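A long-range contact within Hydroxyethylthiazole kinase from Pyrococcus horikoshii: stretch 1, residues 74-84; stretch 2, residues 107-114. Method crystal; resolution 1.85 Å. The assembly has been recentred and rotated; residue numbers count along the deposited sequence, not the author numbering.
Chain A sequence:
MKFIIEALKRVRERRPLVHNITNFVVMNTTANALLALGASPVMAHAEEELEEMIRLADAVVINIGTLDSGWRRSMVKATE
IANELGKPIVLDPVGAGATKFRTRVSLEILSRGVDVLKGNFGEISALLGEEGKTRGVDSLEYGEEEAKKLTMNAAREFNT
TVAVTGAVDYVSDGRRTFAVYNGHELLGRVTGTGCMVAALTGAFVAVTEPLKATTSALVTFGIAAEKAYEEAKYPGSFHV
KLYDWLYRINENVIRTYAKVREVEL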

# COMPACT_ATOMS: atom_id res chain seq x y z
N SER A 74 12.20 -12.92 -11.27
CA SER A 74 11.06 -13.65 -10.73
C SER A 74 9.91 -13.73 -11.74
O SER A 74 9.28 -14.78 -11.89
CB SER A 74 10.56 -12.98 -9.44
OG SER A 74 11.49 -13.15 -8.38
N MET A 75 9.64 -12.63 -12.42
CA MET A 75 8.55 -12.59 -13.40
C MET A 75 8.78 -13.50 -14.60
O MET A 75 7.86 -14.17 -15.07
CB MET A 75 8.33 -11.16 -13.87
CG MET A 75 7.79 -10.25 -12.77
SD MET A 75 7.82 -8.53 -13.25
CE MET A 75 7.20 -7.76 -11.75
N VAL A 76 10.01 -13.52 -15.10
CA VAL A 76 10.34 -14.36 -16.24
C VAL A 76 10.29 -15.83 -15.84
O VAL A 76 9.77 -16.67 -16.58
CB VAL A 76 11.74 -14.02 -16.80
CG1 VAL A 76 12.16 -15.04 -17.84
CG2 VAL A 76 11.71 -12.62 -17.43
N LYS A 77 10.81 -16.14 -14.65
CA LYS A 77 10.80 -17.51 -14.15
C LYS A 77 9.37 -17.97 -13.92
O LYS A 77 9.01 -19.10 -14.24
CB LYS A 77 11.59 -17.59 -12.84
CG LYS A 77 11.76 -19.01 -12.31
CD LYS A 77 12.60 -19.87 -13.25
CE LYS A 77 12.75 -21.29 -12.73
NZ LYS A 77 13.53 -22.15 -13.66
N ALA A 78 8.55 -17.08 -13.36
CA ALA A 78 7.15 -17.39 -13.09
C ALA A 78 6.42 -17.71 -14.39
O ALA A 78 5.60 -18.63 -14.45
CB ALA A 78 6.47 -16.22 -12.41
N THR A 79 6.72 -16.95 -15.44
CA THR A 79 6.09 -17.16 -16.73
C THR A 79 6.44 -18.54 -17.26
O THR A 79 5.59 -19.25 -17.80
CB THR A 79 6.53 -16.08 -17.75
OG1 THR A 79 6.14 -14.79 -17.27
CG2 THR A 79 5.88 -16.32 -19.11
N GLU A 80 7.70 -18.94 -17.10
CA GLU A 80 8.12 -20.25 -17.58
C GLU A 80 7.47 -21.37 -16.77
O GLU A 80 7.03 -22.37 -17.33
CB GLU A 80 9.65 -20.33 -17.54
CG GLU A 80 10.30 -19.22 -18.34
CD GLU A 80 11.82 -19.24 -18.30
OE1 GLU A 80 12.39 -19.63 -17.25
OE2 GLU A 80 12.44 -18.86 -19.31
N ILE A 81 7.38 -21.19 -15.46
CA ILE A 81 6.76 -22.18 -14.58
C ILE A 81 5.27 -22.32 -14.88
O ILE A 81 4.75 -23.43 -15.03
CB ILE A 81 6.95 -21.80 -13.10
CG1 ILE A 81 8.43 -21.87 -12.73
CG2 ILE A 81 6.12 -22.73 -12.21
CD1 ILE A 81 8.73 -21.37 -11.33
N ALA A 82 4.58 -21.19 -14.96
CA ALA A 82 3.15 -21.19 -15.24
C ALA A 82 2.84 -21.85 -16.58
O ALA A 82 1.89 -22.62 -16.68
CB ALA A 82 2.60 -19.76 -15.22
N ASN A 83 3.63 -21.55 -17.60
CA ASN A 83 3.39 -22.16 -18.91
C ASN A 83 3.62 -23.67 -18.89
O ASN A 83 2.90 -24.41 -19.55
CB ASN A 83 4.26 -21.50 -19.99
CG ASN A 83 3.68 -20.18 -20.47
OD1 ASN A 83 2.46 -20.04 -20.58
ND2 ASN A 83 4.54 -19.22 -20.77
N GLU A 84 4.62 -24.12 -18.15
CA GLU A 84 4.88 -25.56 -18.07
C GLU A 84 3.70 -26.27 -17.42
O GLU A 84 3.32 -27.36 -17.83
CB GLU A 84 6.15 -25.83 -17.25
CG GLU A 84 7.41 -25.16 -17.78
CD GLU A 84 8.67 -25.58 -17.04
OE1 GLU A 84 8.59 -25.82 -15.81
OE2 GLU A 84 9.74 -25.66 -17.68
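Stretch 2 107-114: LEILSRGV

Stretch 2 runs as a helix through Arg-112 and packs alongside the helix of stretch 1 in the same direction: the N-to-C axes make an angle of 12° and approach to 9.7 Å. The register follows from the nearest CA pairs, Val-76 CA to Ile-109 CA at 6.0 Å, Glu-80 CA to Arg-112 CA at 6.9 Å and Asn-83 CA to Gly-113 CA at 7.4 Å. Together the two surfaces bury 418 Å².

At the N-terminal end the Ile-109 contacts with Met-75 and Val-76 are apolar, while Val-76 CG2 also lies 3.5 Å from the carboxylate oxygen Glu-108 OE2. Ile-109, with chi1 m and chi2 t, brings CD1 to 4.2 Å from Met-75 CB and CG1 to 4.4 Å from Val-76 CG2. Thr-79 points toward stretch 2; its m rotamer lets OG1 donate to Met-75 O at 2.9 Å, one turn back in its own helix, and leaves CG2 3.9 Å from Arg-112 CB. Thr-79 OG1 is thus satisfied although it lies 3.5 Å from the apolar Ile-109 CG2.

Arg-112 has chi1 m, chi2 t and chi3 t, so it is extended through chi3, and then turns at chi4, 64°. Arg-112 NE donates to Glu-80 OE2 at 2.7 Å, with an N-H...O angle of 170°, a nearly linear hydrogen bond within a salt bridge, with the carboxylate oxygen at the edge of the guanidinium. Val-76, chi1 t, covers one face, its CG1 3.4 Å from Arg-112 NE. The same bend allows Arg-112 NH1 to reach Glu-108 O at 2.9 Å, whereas Arg-112 NH2 and Glu-108 OE2, 4.0 Å apart, interact by charge alone.

Gly-113 leaves the helix with phi 113° and psi 126°, where a CB would jam against the preceding carbonyl oxygen. Its own carbonyl is met by Asn-83, chi1 -80° (m), whose ND2 donates to Gly-113 O at 2.8 Å and 165°.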

# COMPACT_ATOMS: atom_id res chain seq x y z
N LEU A 107 8.27 -7.64 -23.63
CA LEU A 107 8.44 -8.48 -24.82
C LEU A 107 9.06 -9.83 -24.47
O LEU A 107 8.76 -10.84 -25.11
CB LEU A 107 9.30 -7.75 -25.85
CG LEU A 107 8.66 -6.49 -26.45
CD1 LEU A 107 9.61 -5.82 -27.43
CD2 LEU A 107 7.36 -6.88 -27.15
N GLU A 108 9.93 -9.84 -23.46
CA GLU A 108 10.59 -11.05 -23.02
C GLU A 108 9.55 -12.04 -22.48
O GLU A 108 9.60 -13.24 -22.75
CB GLU A 108 11.61 -10.70 -21.93
CG GLU A 108 12.55 -11.82 -21.55
CD GLU A 108 13.58 -11.38 -20.53
OE1 GLU A 108 13.75 -10.15 -20.36
OE2 GLU A 108 14.22 -12.25 -19.91
N ILE A 109 8.61 -11.51 -21.70
CA ILE A 109 7.55 -12.33 -21.12
C ILE A 109 6.59 -12.78 -22.23
O ILE A 109 6.16 -13.93 -22.27
CB ILE A 109 6.79 -11.53 -20.04
CG1 ILE A 109 7.72 -11.30 -18.84
CG2 ILE A 109 5.51 -12.26 -19.62
CD1 ILE A 109 7.16 -10.36 -17.80
N LEU A 110 6.26 -11.86 -23.13
CA LEU A 110 5.36 -12.16 -24.24
C LEU A 110 5.96 -13.22 -25.17
O LEU A 110 5.23 -14.03 -25.75
CB LEU A 110 5.05 -10.89 -25.03
CG LEU A 110 4.06 -9.93 -24.37
CD1 LEU A 110 4.12 -8.56 -25.01
CD2 LEU A 110 2.66 -10.53 -24.47
N SER A 111 7.28 -13.22 -25.30
CA SER A 111 7.96 -14.18 -26.16
C SER A 111 7.77 -15.59 -25.61
O SER A 111 7.61 -16.54 -26.37
CB SER A 111 9.45 -13.86 -26.25
OG SER A 111 10.08 -14.72 -27.18
N ARG A 112 7.78 -15.72 -24.29
CA ARG A 112 7.58 -17.02 -23.67
C ARG A 112 6.11 -17.41 -23.75
O ARG A 112 5.78 -18.60 -23.82
CB ARG A 112 8.09 -16.98 -22.23
CG ARG A 112 9.60 -16.85 -22.18
CD ARG A 112 10.12 -16.66 -20.77
NE ARG A 112 11.58 -16.72 -20.72
CZ ARG A 112 12.40 -15.85 -21.32
NH1 ARG A 112 11.90 -14.84 -22.03
NH2 ARG A 112 13.71 -15.99 -21.20
N GLY A 113 5.23 -16.42 -23.75
CA GLY A 113 3.81 -16.69 -23.87
C GLY A 113 2.93 -16.39 -22.68
O GLY A 113 3.18 -16.85 -21.57
N VAL A 114 1.88 -15.60 -22.92
CA VAL A 114 0.92 -15.24 -21.89
C VAL A 114 -0.47 -15.54 -22.46
O VAL A 114 -0.61 -15.75 -23.67
CB VAL A 114 1.00 -13.74 -21.50
CG1 VAL A 114 2.42 -13.39 -21.09
CG2 VAL A 114 0.53 -12.87 -22.65